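Local coordinates for protein ribokinase (Arabidopsis thaliana, PDB 6ILS) that phosphorylates D-ribose at O-5 with ATP and magnesium, giving D-ribose 5-phosphate for nucleotide and amino-acid synthesis or the pentose phosphate pathway, at residues A13-E18 against G34-G39; G96-M101 against I110-G115; V139-E144 against V162-D167; Q152-V157 against N177-S182. All blocks are in the same frame, centred on the assembly; numbering follows the deposited sequence.

Interaction 1 of 4, residues A13-E18 against G34-G39. With RIB (alpha-D-ribofuranose), chain F.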
loop_
_atom_site.group_PDB
_atom_site.type_symbol
_atom_site.label_atom_id
_atom_site.label_comp_id
_atom_site.label_asym_id
_atom_site.label_seq_id
_atom_site.Cartn_x
_atom_site.Cartn_y
_atom_site.Cartn_z
ATOM N N ALA B 13 -2.653 0.353 7.410
ATOM C CA ALA B 13 -1.451 -0.211 6.811
ATOM C C ALA B 13 -0.513 0.966 6.568
ATOM O O ALA B 13 -0.892 1.940 5.933
ATOM C CB ALA B 13 -1.764 -0.949 5.513
ATOM N N ASP B 14 0.695 0.877 7.100
ATOM C CA ASP B 14 1.675 1.940 6.952
ATOM C C ASP B 14 2.580 1.644 5.758
ATOM O O ASP B 14 3.350 0.694 5.802
ATOM C CB ASP B 14 2.493 2.080 8.235
ATOM C CG ASP B 14 1.688 2.702 9.385
ATOM O OD1 ASP B 14 0.709 3.433 9.101
ATOM O OD2 ASP B 14 2.059 2.475 10.558
ATOM N N ILE B 15 2.455 2.450 4.705
ATOM C CA ILE B 15 3.221 2.259 3.474
ATOM C C ILE B 15 4.443 3.184 3.449
ATOM O O ILE B 15 4.337 4.351 3.086
ATOM C CB ILE B 15 2.390 2.539 2.213
ATOM C CG1 ILE B 15 1.004 1.878 2.276
ATOM C CG2 ILE B 15 3.145 2.061 0.977
ATOM C CD1 ILE B 15 1.033 0.415 2.086
ATOM N N TYR B 16 5.589 2.649 3.842
ATOM C CA TYR B 16 6.837 3.408 3.892
ATOM C C TYR B 16 7.599 3.316 2.593
ATOM O O TYR B 16 7.882 2.216 2.129
ATOM C CB TYR B 16 7.725 2.890 5.017
ATOM C CG TYR B 16 7.123 3.096 6.376
ATOM C CD1 TYR B 16 7.202 4.328 7.004
ATOM C CD2 TYR B 16 6.468 2.062 7.028
ATOM C CE1 TYR B 16 6.649 4.529 8.246
ATOM C CE2 TYR B 16 5.911 2.248 8.273
ATOM C CZ TYR B 16 6.003 3.487 8.879
ATOM O OH TYR B 16 5.447 3.683 10.125
ATOM N N VAL B 17 7.938 4.462 2.012
ATOM C CA VAL B 17 8.827 4.479 0.861
ATOM C C VAL B 17 10.034 5.376 1.150
ATOM O O VAL B 17 9.891 6.523 1.586
ATOM C CB VAL B 17 8.105 4.935 -0.433
ATOM C CG1 VAL B 17 6.997 3.943 -0.803
ATOM C CG2 VAL B 17 7.535 6.340 -0.293
ATOM N N GLU B 18 11.227 4.823 0.943
ATOM C CA GLU B 18 12.466 5.583 1.086
ATOM C C GLU B 18 12.790 6.323 -0.208
ATOM O O GLU B 18 13.035 5.699 -1.244
ATOM C CB GLU B 18 13.619 4.661 1.462
ATOM C CG GLU B 18 13.611 4.218 2.905
ATOM C CD GLU B 18 14.735 3.251 3.206
ATOM O OE1 GLU B 18 15.811 3.388 2.578
ATOM O OE2 GLU B 18 14.548 2.358 4.068
ATOM N N GLY B 34 11.131 0.019 0.253
ATOM C CA GLY B 34 9.885 0.231 0.962
ATOM C C GLY B 34 9.508 -0.963 1.814
ATOM O O GLY B 34 10.141 -2.027 1.749
ATOM N N GLN B 35 8.476 -0.774 2.631
ATOM C CA GLN B 35 7.939 -1.834 3.460
ATOM C C GLN B 35 6.521 -1.451 3.856
ATOM O O GLN B 35 6.246 -0.286 4.096
ATOM C CB GLN B 35 8.809 -2.048 4.691
ATOM C CG GLN B 35 8.631 -3.389 5.368
ATOM C CD GLN B 35 9.683 -3.633 6.436
ATOM O OE1 GLN B 35 10.580 -2.810 6.634
ATOM N NE2 GLN B 35 9.576 -4.762 7.135
ATOM N N THR B 36 5.615 -2.422 3.884
ATOM C CA THR B 36 4.250 -2.180 4.360
ATOM C C THR B 36 4.053 -2.898 5.681
ATOM O O THR B 36 4.236 -4.114 5.763
ATOM C CB THR B 36 3.186 -2.653 3.352
ATOM O OG1 THR B 36 3.213 -1.803 2.199
ATOM C CG2 THR B 36 1.798 -2.583 3.984
ATOM N N LEU B 37 3.686 -2.143 6.718
ATOM C CA LEU B 37 3.584 -2.712 8.059
ATOM C C LEU B 37 2.229 -2.412 8.708
ATOM O O LEU B 37 1.564 -1.439 8.354
ATOM C CB LEU B 37 4.714 -2.181 8.949
ATOM C CG LEU B 37 6.157 -2.561 8.604
ATOM C CD1 LEU B 37 7.135 -1.744 9.433
ATOM C CD2 LEU B 37 6.392 -4.051 8.824
ATOM N N ALA B 38 1.846 -3.269 9.647
ATOM C CA ALA B 38 0.644 -3.075 10.439
ATOM C C ALA B 38 0.841 -1.912 11.401
ATOM O O ALA B 38 1.850 -1.837 12.096
ATOM C CB ALA B 38 0.309 -4.328 11.198
ATOM N N GLY B 39 -0.131 -1.007 11.450
ATOM C CA GLY B 39 -0.008 0.156 12.308
ATOM C C GLY B 39 -1.351 0.824 12.533
ATOM O O GLY B 39 -2.396 0.178 12.487
HETATM O O5 RIB F . 1.556 6.466 16.054
HETATM C C5 RIB F . 1.866 5.687 14.928
HETATM C C4 RIB F . 0.799 5.671 14.038
HETATM O O4 RIB F . 0.331 7.054 13.659
HETATM C C3 RIB F . 1.383 5.096 12.676
HETATM O O3 RIB F . 1.303 3.591 12.739
HETATM C C2 RIB F . 0.758 5.672 11.750
HETATM O O2 RIB F . -0.151 4.769 11.005
HETATM C C1 RIB F . -0.090 6.939 12.427
HETATM O O1 RIB F . -1.445 6.675 12.401
HETATM O O HOH W 1 4.376 0.530 11.640
#
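Ile15 sets CG1 anti to its own carbonyl carbon (chi1 -46°), and a second turn at chi2 (-74°) carries CD1 to Thr36, whose OG1 likewise stands anti to the carbonyl carbon. This is an antiparallel strand pair in the small sheet that forms the lid of PfkB-family kinases. The two side chains lie alongside each other, and CD1 of Ile15 comes to 3.1 Å from OG1 of Thr36, a tight approach. The ladder rests on two hydrogen-bonded pairs, Asp14 with Leu37 and Tyr16 with Gln35; the straightest link runs from Asp14 N to Leu37 O (2.8 Å, 171° at the hydrogen). On the face shared with Asp14, the Tyr16 ring brings its edge near Gln35 O, while CE2 of Tyr16 meets CD1 of Leu37 at 4.3 Å. His67 of the second subunit packs on Ile15 and Thr36 from the other face. At the sugar end Gly39 leaves room for the Asp14 carboxylate, since a CB there would collide with OD2. Asp14 grips ribose with both oxygens: O2 of the sugar donates to OD1 at a very short 2.5 Å, and O3 of the sugar to OD2 at 2.6 Å.

Interaction 2 of 4, residues G96-M101 against I110-G115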
loop_
_atom_site.group_PDB
_atom_site.type_symbol
_atom_site.label_atom_id
_atom_site.label_comp_id
_atom_site.label_asym_id
_atom_site.label_seq_id
_atom_site.Cartn_x
_atom_site.Cartn_y
_atom_site.Cartn_z
ATOM N N GLY B 96 -7.987 1.723 6.308
ATOM C CA GLY B 96 -7.221 2.955 6.327
ATOM C C GLY B 96 -5.747 2.684 6.086
ATOM O O GLY B 96 -5.218 1.622 6.407
ATOM N N HIS B 97 -5.073 3.647 5.486
ATOM C CA HIS B 97 -3.651 3.490 5.271
ATOM C C HIS B 97 -2.970 4.845 5.243
ATOM O O HIS B 97 -3.624 5.887 5.109
ATOM C CB HIS B 97 -3.367 2.687 3.980
ATOM C CG HIS B 97 -4.167 3.118 2.790
ATOM N ND1 HIS B 97 -5.512 2.850 2.659
ATOM C CD2 HIS B 97 -3.797 3.744 1.646
ATOM C CE1 HIS B 97 -5.944 3.326 1.503
ATOM N NE2 HIS B 97 -4.920 3.866 0.864
ATOM N N ALA B 98 -1.653 4.812 5.410
ATOM C CA ALA B 98 -0.833 6.015 5.454
ATOM C C ALA B 98 0.400 5.822 4.581
ATOM O O ALA B 98 1.194 4.907 4.814
ATOM C CB ALA B 98 -0.424 6.331 6.886
ATOM N N VAL B 99 0.545 6.666 3.566
ATOM C CA VAL B 99 1.755 6.665 2.753
ATOM C C VAL B 99 2.809 7.537 3.422
ATOM O O VAL B 99 2.681 8.762 3.460
ATOM C CB VAL B 99 1.485 7.168 1.335
ATOM C CG1 VAL B 99 2.784 7.235 0.538
ATOM C CG2 VAL B 99 0.475 6.261 0.646
ATOM N N VAL B 100 3.841 6.901 3.963
ATOM C CA VAL B 100 4.879 7.618 4.685
ATOM C C VAL B 100 6.145 7.741 3.832
ATOM O O VAL B 100 6.912 6.785 3.696
ATOM C CB VAL B 100 5.209 6.922 6.017
ATOM C CG1 VAL B 100 6.198 7.750 6.823
ATOM C CG2 VAL B 100 3.934 6.680 6.811
ATOM N N MET B 101 6.348 8.922 3.251
ATOM C CA MET B 101 7.512 9.180 2.412
ATOM C C MET B 101 8.715 9.666 3.214
ATOM O O MET B 101 8.823 10.852 3.536
ATOM C CB MET B 101 7.164 10.199 1.333
ATOM C CG MET B 101 6.147 9.681 0.355
ATOM S SD MET B 101 5.137 10.971 -0.362
ATOM C CE MET B 101 4.126 10.007 -1.473
ATOM N N ILE B 110 3.705 12.694 5.089
ATOM C CA ILE B 110 2.701 11.648 5.241
ATOM C C ILE B 110 1.357 12.003 4.612
ATOM O O ILE B 110 0.858 13.114 4.783
ATOM C CB ILE B 110 2.496 11.303 6.736
ATOM C CG1 ILE B 110 3.790 10.725 7.312
ATOM C CG2 ILE B 110 1.332 10.320 6.920
ATOM C CD1 ILE B 110 3.662 10.129 8.687
ATOM N N ILE B 111 0.801 11.054 3.856
ATOM C CA ILE B 111 -0.577 11.124 3.368
ATOM C C ILE B 111 -1.412 10.050 4.064
ATOM O O ILE B 111 -1.090 8.859 3.988
ATOM C CB ILE B 111 -0.670 10.926 1.846
ATOM C CG1 ILE B 111 0.250 11.904 1.112
ATOM C CG2 ILE B 111 -2.105 11.080 1.370
ATOM C CD1 ILE B 111 0.080 11.884 -0.395
ATOM N N ILE B 112 -2.468 10.469 4.759
ATOM C CA ILE B 112 -3.293 9.519 5.500
ATOM C C ILE B 112 -4.656 9.338 4.841
ATOM O O ILE B 112 -5.357 10.307 4.538
ATOM C CB ILE B 112 -3.454 9.945 6.982
ATOM C CG1 ILE B 112 -2.216 9.499 7.762
ATOM C CG2 ILE B 112 -4.710 9.328 7.599
ATOM C CD1 ILE B 112 -2.235 9.801 9.225
ATOM N N VAL B 113 -4.999 8.076 4.577
ATOM C CA VAL B 113 -6.304 7.731 4.041
ATOM C C VAL B 113 -7.155 7.200 5.181
ATOM O O VAL B 113 -6.811 6.185 5.800
ATOM C CB VAL B 113 -6.220 6.667 2.913
ATOM C CG1 VAL B 113 -7.613 6.317 2.406
ATOM C CG2 VAL B 113 -5.335 7.156 1.778
ATOM N N GLY B 114 -8.253 7.891 5.468
ATOM C CA GLY B 114 -9.104 7.521 6.584
ATOM C C GLY B 114 -9.744 6.169 6.389
ATOM O O GLY B 114 -9.743 5.323 7.291
ATOM N N GLY B 115 -10.287 5.962 5.194
ATOM C CA GLY B 115 -10.936 4.711 4.868
ATOM C C GLY B 115 -11.972 4.273 5.880
ATOM O O GLY B 115 -12.752 5.092 6.386
#
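Val113 sets its branched CB over the flat face of the His97 ring, 3.7 Å from the centroid and 13° off the ring normal, a CH-pi contact. The methyls spread over the rim atoms: CG1 of Val113 reaches His97 CE1, and CG2 lies 3.4 Å from His97 NE2. With chi1 at 46°, His97 CG sits between backbone N and carbonyl carbon. Its ND1 bonds Thr95 O, which restrains the ring's rotation, whereas the buried NE2 has no polar partner. On the opposite face of this beta hairpin, the small Ala98 leaves a hollow that Ile112 fills, CG1 of Ile112 meeting Ala98 CB at 3.7 Å. Further along, Val100 and Ile110 stand side by side, and both methyls of Val100 touch CG1 and CD1 of Ile110, CG1 to CG1 being 3.9 Å. Gly96 lets the chains close up: its CA is 3.3 Å from Val113 O, and a CB there would strike Gly114 O. Val113 N to His97 O, at 2.6 Å, is the shortest backbone bond of the ladder. Strand 96-102 continues the sheet onto strand 12-18, while Ile110, Ile111 and Ile112 pair in parallel with a strand of the second subunit, and Gly115 occupies the N-cap position just before helix 116-119.

Interaction 3 of 4, residues V139-E144 against V162-D167. With RIB (alpha-D-ribofuranose), chain F.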
loop_
_atom_site.group_PDB
_atom_site.type_symbol
_atom_site.label_atom_id
_atom_site.label_comp_id
_atom_site.label_asym_id
_atom_site.label_seq_id
_atom_site.Cartn_x
_atom_site.Cartn_y
_atom_site.Cartn_z
ATOM N N VAL B 139 -10.300 2.289 29.137
ATOM C CA VAL B 139 -10.573 2.472 27.715
ATOM C C VAL B 139 -9.621 3.496 27.110
ATOM O O VAL B 139 -9.378 4.539 27.720
ATOM C CB VAL B 139 -12.059 2.915 27.481
ATOM C CG1 VAL B 139 -12.296 3.293 26.027
ATOM C CG2 VAL B 139 -13.001 1.814 27.911
ATOM N N LEU B 140 -9.062 3.188 25.929
ATOM C CA LEU B 140 -8.127 4.076 25.235
ATOM C C LEU B 140 -8.680 4.499 23.893
ATOM O O LEU B 140 -9.095 3.642 23.116
ATOM C CB LEU B 140 -6.766 3.386 24.975
ATOM C CG LEU B 140 -5.934 2.829 26.108
ATOM C CD1 LEU B 140 -4.462 2.622 25.638
ATOM C CD2 LEU B 140 -6.029 3.702 27.343
ATOM N N LEU B 141 -8.670 5.808 23.642
ATOM C CA LEU B 141 -9.099 6.429 22.392
ATOM C C LEU B 141 -7.964 7.263 21.807
ATOM O O LEU B 141 -7.055 7.681 22.540
ATOM C CB LEU B 141 -10.328 7.323 22.653
ATOM C CG LEU B 141 -11.437 6.680 23.482
ATOM C CD1 LEU B 141 -12.488 7.735 23.882
ATOM C CD2 LEU B 141 -12.112 5.494 22.712
ATOM N N GLN B 142 -8.008 7.511 20.497
ATOM C CA GLN B 142 -7.123 8.475 19.857
ATOM C C GLN B 142 -7.959 9.335 18.901
ATOM O O GLN B 142 -9.184 9.285 18.945
ATOM C CB GLN B 142 -5.979 7.792 19.095
ATOM C CG GLN B 142 -5.464 6.513 19.755
ATOM C CD GLN B 142 -6.429 5.336 19.578
ATOM O OE1 GLN B 142 -7.035 5.143 18.506
ATOM N NE2 GLN B 142 -6.578 4.558 20.627
ATOM N N ARG B 143 -7.307 10.098 18.031
ATOM C CA ARG B 143 -8.070 10.953 17.127
ATOM C C ARG B 143 -7.887 10.595 15.664
ATOM O O ARG B 143 -7.570 11.445 14.832
ATOM C CB ARG B 143 -7.715 12.398 17.396
ATOM C CG ARG B 143 -8.021 12.733 18.840
ATOM C CD ARG B 143 -8.481 14.155 19.031
ATOM N NE ARG B 143 -9.670 14.499 18.247
ATOM C CZ ARG B 143 -9.729 15.567 17.459
ATOM N NH1 ARG B 143 -8.660 16.346 17.344
ATOM N NH2 ARG B 143 -10.832 15.851 16.777
ATOM N N GLU B 144 -8.136 9.325 15.367
ATOM C CA GLU B 144 -8.031 8.789 14.003
ATOM C C GLU B 144 -9.312 8.055 13.606
ATOM O O GLU B 144 -9.333 7.305 12.624
ATOM C CB GLU B 144 -6.806 7.851 13.896
ATOM C CG GLU B 144 -5.475 8.569 14.042
ATOM C CD GLU B 144 -4.261 7.708 13.647
ATOM O OE1 GLU B 144 -4.310 6.458 13.781
ATOM O OE2 GLU B 144 -3.264 8.297 13.180
ATOM N N VAL B 162 -15.357 3.713 34.714
ATOM C CA VAL B 162 -13.992 3.209 34.430
ATOM C C VAL B 162 -13.177 4.290 33.688
ATOM O O VAL B 162 -13.746 5.098 32.962
ATOM C CB VAL B 162 -14.045 1.857 33.635
ATOM C CG1 VAL B 162 -15.489 1.379 33.467
ATOM C CG2 VAL B 162 -13.341 1.941 32.267
ATOM N N PRO B 163 -11.849 4.330 33.888
ATOM C CA PRO B 163 -11.061 5.443 33.325
ATOM C C PRO B 163 -10.967 5.456 31.792
ATOM O O PRO B 163 -10.818 4.410 31.165
ATOM C CB PRO B 163 -9.678 5.244 33.945
ATOM C CG PRO B 163 -9.644 3.823 34.376
ATOM C CD PRO B 163 -11.027 3.403 34.680
ATOM N N VAL B 164 -11.066 6.641 31.210
ATOM C CA VAL B 164 -10.953 6.818 29.770
ATOM C C VAL B 164 -9.789 7.720 29.445
ATOM O O VAL B 164 -9.707 8.848 29.951
ATOM C CB VAL B 164 -12.236 7.430 29.168
ATOM C CG1 VAL B 164 -12.090 7.604 27.661
ATOM C CG2 VAL B 164 -13.427 6.562 29.498
ATOM N N ILE B 165 -8.889 7.227 28.600
ATOM C CA ILE B 165 -7.734 7.991 28.155
ATOM C C ILE B 165 -7.880 8.370 26.695
ATOM O O ILE B 165 -8.133 7.512 25.842
ATOM C CB ILE B 165 -6.403 7.177 28.348
ATOM C CG1 ILE B 165 -6.252 6.762 29.813
ATOM C CG2 ILE B 165 -5.216 7.989 27.843
ATOM C CD1 ILE B 165 -4.998 5.933 30.107
ATOM N N LEU B 166 -7.722 9.654 26.406
ATOM C CA LEU B 166 -7.739 10.136 25.049
ATOM C C LEU B 166 -6.352 10.600 24.643
ATOM O O LEU B 166 -5.819 11.590 25.160
ATOM C CB LEU B 166 -8.764 11.274 24.878
ATOM C CG LEU B 166 -8.731 11.981 23.528
ATOM C CD1 LEU B 166 -9.193 11.060 22.378
ATOM C CD2 LEU B 166 -9.605 13.259 23.569
ATOM N N ASP B 167 -5.764 9.851 23.718
ATOM C CA ASP B 167 -4.504 10.214 23.099
ATOM C C ASP B 167 -4.859 11.246 22.055
ATOM O O ASP B 167 -5.832 11.067 21.313
ATOM C CB ASP B 167 -3.825 8.961 22.513
ATOM C CG ASP B 167 -2.643 9.275 21.614
ATOM O OD1 ASP B 167 -2.076 10.378 21.694
ATOM O OD2 ASP B 167 -2.279 8.391 20.798
HETATM O O5 RIB F . 1.556 6.466 16.054
HETATM C C5 RIB F . 1.866 5.687 14.928
HETATM C C4 RIB F . 0.799 5.671 14.038
HETATM O O4 RIB F . 0.331 7.054 13.659
HETATM C C3 RIB F . 1.383 5.096 12.676
HETATM O O3 RIB F . 1.303 3.591 12.739
HETATM C C2 RIB F . 0.758 5.672 11.750
HETATM O O2 RIB F . -0.151 4.769 11.005
HETATM C C1 RIB F . -0.090 6.939 12.427
HETATM O O1 RIB F . -1.445 6.675 12.401
#
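Leu140 lays CD2 against Ile165, 3.6 Å from CB and close to CD1 as well, the two side chains pointing the same way. On the other face, the Leu141 and Val164 side chains cross obliquely, CD1 of Leu141 lying 3.8 Å from CG1 of Val164. Between these layers runs a parallel ladder of four bonds, from Val139 N to Pro163 O through to Asp167 N to Leu141 O (2.8 Å); the strand axes diverge by 22°. Where it stops, Gln142 CG passes Asp167 OD2 at 3.8 Å, and Arg143 CG nears Leu166 CD1 and Asp167 O. Further out, Gln142 NE2 bonds Gln45 OE1, Asp167 OD1 accepts Gly169 N and forms a salt bridge with Lys225 NZ, and Arg143 pairs with Asp147. Past the strand, Glu144 runs extended beyond CG to the sugar; OE2 accepts a hydrogen bond from O1 of ribose at 2.6 Å, while Ser10 OG and Lys41 N hold OE1. An alanine in place of Glu144 would probably leave ribose O1 without this acceptor and Ser10 OG and Lys41 N without their carboxylate mate. Joined through helix 147-158, the strands form a beta-alpha-beta crossover of the central sheet in the ribokinase fold, with the substrate site at their C-terminal ends.

Interaction 4 of 4, residues Q152-V157 against N177-S182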
loop_
_atom_site.group_PDB
_atom_site.type_symbol
_atom_site.label_atom_id
_atom_site.label_comp_id
_atom_site.label_asym_id
_atom_site.label_seq_id
_atom_site.Cartn_x
_atom_site.Cartn_y
_atom_site.Cartn_z
ATOM N N GLN B 152 -19.448 9.066 21.867
ATOM C CA GLN B 152 -20.360 8.028 22.311
ATOM C C GLN B 152 -19.687 6.991 23.204
ATOM O O GLN B 152 -20.286 6.502 24.163
ATOM C CB GLN B 152 -21.005 7.336 21.096
ATOM C CG GLN B 152 -21.872 8.268 20.247
ATOM C CD GLN B 152 -22.435 7.574 19.017
ATOM O OE1 GLN B 152 -23.106 6.540 19.119
ATOM N NE2 GLN B 152 -22.137 8.123 17.847
ATOM N N VAL B 153 -18.445 6.630 22.889
ATOM C CA VAL B 153 -17.738 5.642 23.700
ATOM C C VAL B 153 -17.427 6.207 25.090
ATOM O O VAL B 153 -17.674 5.567 26.109
ATOM C CB VAL B 153 -16.428 5.193 23.003
ATOM C CG1 VAL B 153 -15.544 4.398 23.966
ATOM C CG2 VAL B 153 -16.758 4.374 21.767
ATOM N N ALA B 154 -16.886 7.415 25.115
ATOM C CA ALA B 154 -16.477 8.030 26.372
ATOM C C ALA B 154 -17.680 8.202 27.297
ATOM O O ALA B 154 -17.610 7.874 28.480
ATOM C CB ALA B 154 -15.814 9.352 26.112
ATOM N N LYS B 155 -18.790 8.681 26.740
ATOM C CA LYS B 155 -20.013 8.876 27.527
ATOM C C LYS B 155 -20.547 7.558 28.065
ATOM O O LYS B 155 -21.049 7.493 29.187
ATOM C CB LYS B 155 -21.085 9.586 26.694
ATOM C CG LYS B 155 -20.798 11.060 26.532
ATOM C CD LYS B 155 -21.904 11.796 25.800
ATOM C CE LYS B 155 -21.521 13.258 25.645
ATOM N NZ LYS B 155 -22.625 14.094 25.087
ATOM N N ALA B 156 -20.402 6.494 27.281
ATOM C CA ALA B 156 -20.855 5.171 27.708
ATOM C C ALA B 156 -20.014 4.637 28.863
ATOM O O ALA B 156 -20.448 3.752 29.601
ATOM C CB ALA B 156 -20.823 4.188 26.540
ATOM N N VAL B 157 -18.799 5.153 29.013
ATOM C CA VAL B 157 -17.945 4.665 30.080
ATOM C C VAL B 157 -18.130 5.484 31.338
ATOM O O VAL B 157 -18.313 4.925 32.408
ATOM C CB VAL B 157 -16.468 4.697 29.713
ATOM C CG1 VAL B 157 -15.691 4.123 30.848
ATOM C CG2 VAL B 157 -16.213 3.890 28.450
ATOM N N ASN B 177 -15.446 19.964 23.079
ATOM C CA ASN B 177 -15.487 20.029 24.537
ATOM C C ASN B 177 -16.342 18.946 25.122
ATOM O O ASN B 177 -16.151 18.529 26.261
ATOM C CB ASN B 177 -15.999 21.397 24.993
ATOM C CG ASN B 177 -14.991 22.477 24.757
ATOM O OD1 ASN B 177 -13.850 22.367 25.200
ATOM N ND2 ASN B 177 -15.381 23.508 24.023
ATOM N N GLU B 178 -17.305 18.500 24.330
ATOM C CA GLU B 178 -18.153 17.402 24.711
ATOM C C GLU B 178 -17.278 16.167 24.930
ATOM O O GLU B 178 -17.545 15.343 25.801
ATOM C CB GLU B 178 -19.199 17.161 23.628
ATOM C CG GLU B 178 -20.243 16.162 23.997
ATOM C CD GLU B 178 -21.253 15.998 22.896
ATOM O OE1 GLU B 178 -21.015 16.546 21.793
ATOM O OE2 GLU B 178 -22.279 15.321 23.127
ATOM N N LEU B 179 -16.208 16.066 24.151
ATOM C CA LEU B 179 -15.312 14.919 24.285
ATOM C C LEU B 179 -14.409 15.105 25.503
ATOM O O LEU B 179 -14.308 14.212 26.345
ATOM C CB LEU B 179 -14.493 14.723 23.008
ATOM C CG LEU B 179 -13.531 13.518 23.019
ATOM C CD1 LEU B 179 -14.247 12.237 23.428
ATOM C CD2 LEU B 179 -12.851 13.372 21.667
ATOM N N LEU B 180 -13.752 16.259 25.587
ATOM C CA LEU B 180 -12.920 16.599 26.749
ATOM C C LEU B 180 -13.663 16.417 28.078
ATOM O O LEU B 180 -13.091 15.935 29.059
ATOM C CB LEU B 180 -12.397 18.037 26.625
ATOM C CG LEU B 180 -11.471 18.323 25.445
ATOM C CD1 LEU B 180 -11.152 19.806 25.323
ATOM C CD2 LEU B 180 -10.173 17.510 25.548
ATOM N N ASP B 181 -14.944 16.780 28.116
ATOM C CA ASP B 181 -15.733 16.635 29.342
ATOM C C ASP B 181 -16.026 15.195 29.731
ATOM O O ASP B 181 -16.469 14.937 30.849
ATOM C CB ASP B 181 -17.082 17.365 29.212
ATOM C CG ASP B 181 -16.990 18.841 29.542
ATOM O OD1 ASP B 181 -16.166 19.218 30.404
ATOM O OD2 ASP B 181 -17.756 19.625 28.938
ATOM N N SER B 182 -15.804 14.258 28.813
ATOM C CA SER B 182 -16.228 12.880 29.041
ATOM C C SER B 182 -15.064 11.910 29.274
ATOM O O SER B 182 -15.281 10.744 29.564
ATOM C CB SER B 182 -17.051 12.378 27.853
ATOM O OG SER B 182 -18.118 13.265 27.560
#
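Ala154 and Lys155 of helix 147-158 meet Glu178, Leu179 and Ser182, which belong to the short helix 177-180 and the turn after it; the contact is helix packing on the outside of the alpha/beta fold, and it buries only 233 Å² in total. The apolar part is small. Ala154 turns its CB toward the turn and meets CB of Ser182 at 3.7 Å, the two residues whose CA atoms come nearest (5.5 Å). Leu179 adds CD1, 4.2 Å from Ala154 CB, and extends inward to Leu166 of strand 164-170. The ionic part lies on the exposed side, between Lys155 and Glu178. Lys155 is extended beyond CG, which carries NZ across to Glu178, whose CG stands anti to the backbone N (chi1 -172°); the two side chains cross at about a right angle. NZ of Lys155 and OE2 of Glu178 form a salt bridge, but the modelled 2.3 Å is too short to be taken literally. Polar and aliphatic groups mix around Ser182. Within its own segment its hydroxyl donates back to the helix carbonyl four residues earlier: OG of Ser182 lies 2.8 Å from Glu178 O, with a C=O...donor angle of 174°. The same oxygen also borders the lysine stem. Replacing Ser182 by alanine would keep the CB contact but would probably leave Glu178 O without its side-chain donor and open a gap beside that stem. OG of Ser182, anti to the carbonyl carbon (chi1 -53°), lies 3.6 Å from CG of Lys155.

In the fold
Interactions 1 and 2 share the lid sheet, their centres 10 Å apart, joined where strand 12-18 bonds strand 96-102 (Ile15 O to Val100 N, 2.7 Å). Both also touch the second subunit, so the lid takes part in the homodimer. Interaction 3 lies in the central sheet, its centre 25 Å from that of interaction 1, yet the two hold the same ribose from separate elements, with Asp14 on the lid and Glu144 on the main domain. Interactions 2 and 3 come within about 4 Å at their nearest atoms. In interaction 4, helix 147-158 packs on the strands of interaction 3, with Val157 CB 3.6 Å from Val164 CG2, and its atoms stay about 18 Å from those of interaction 1.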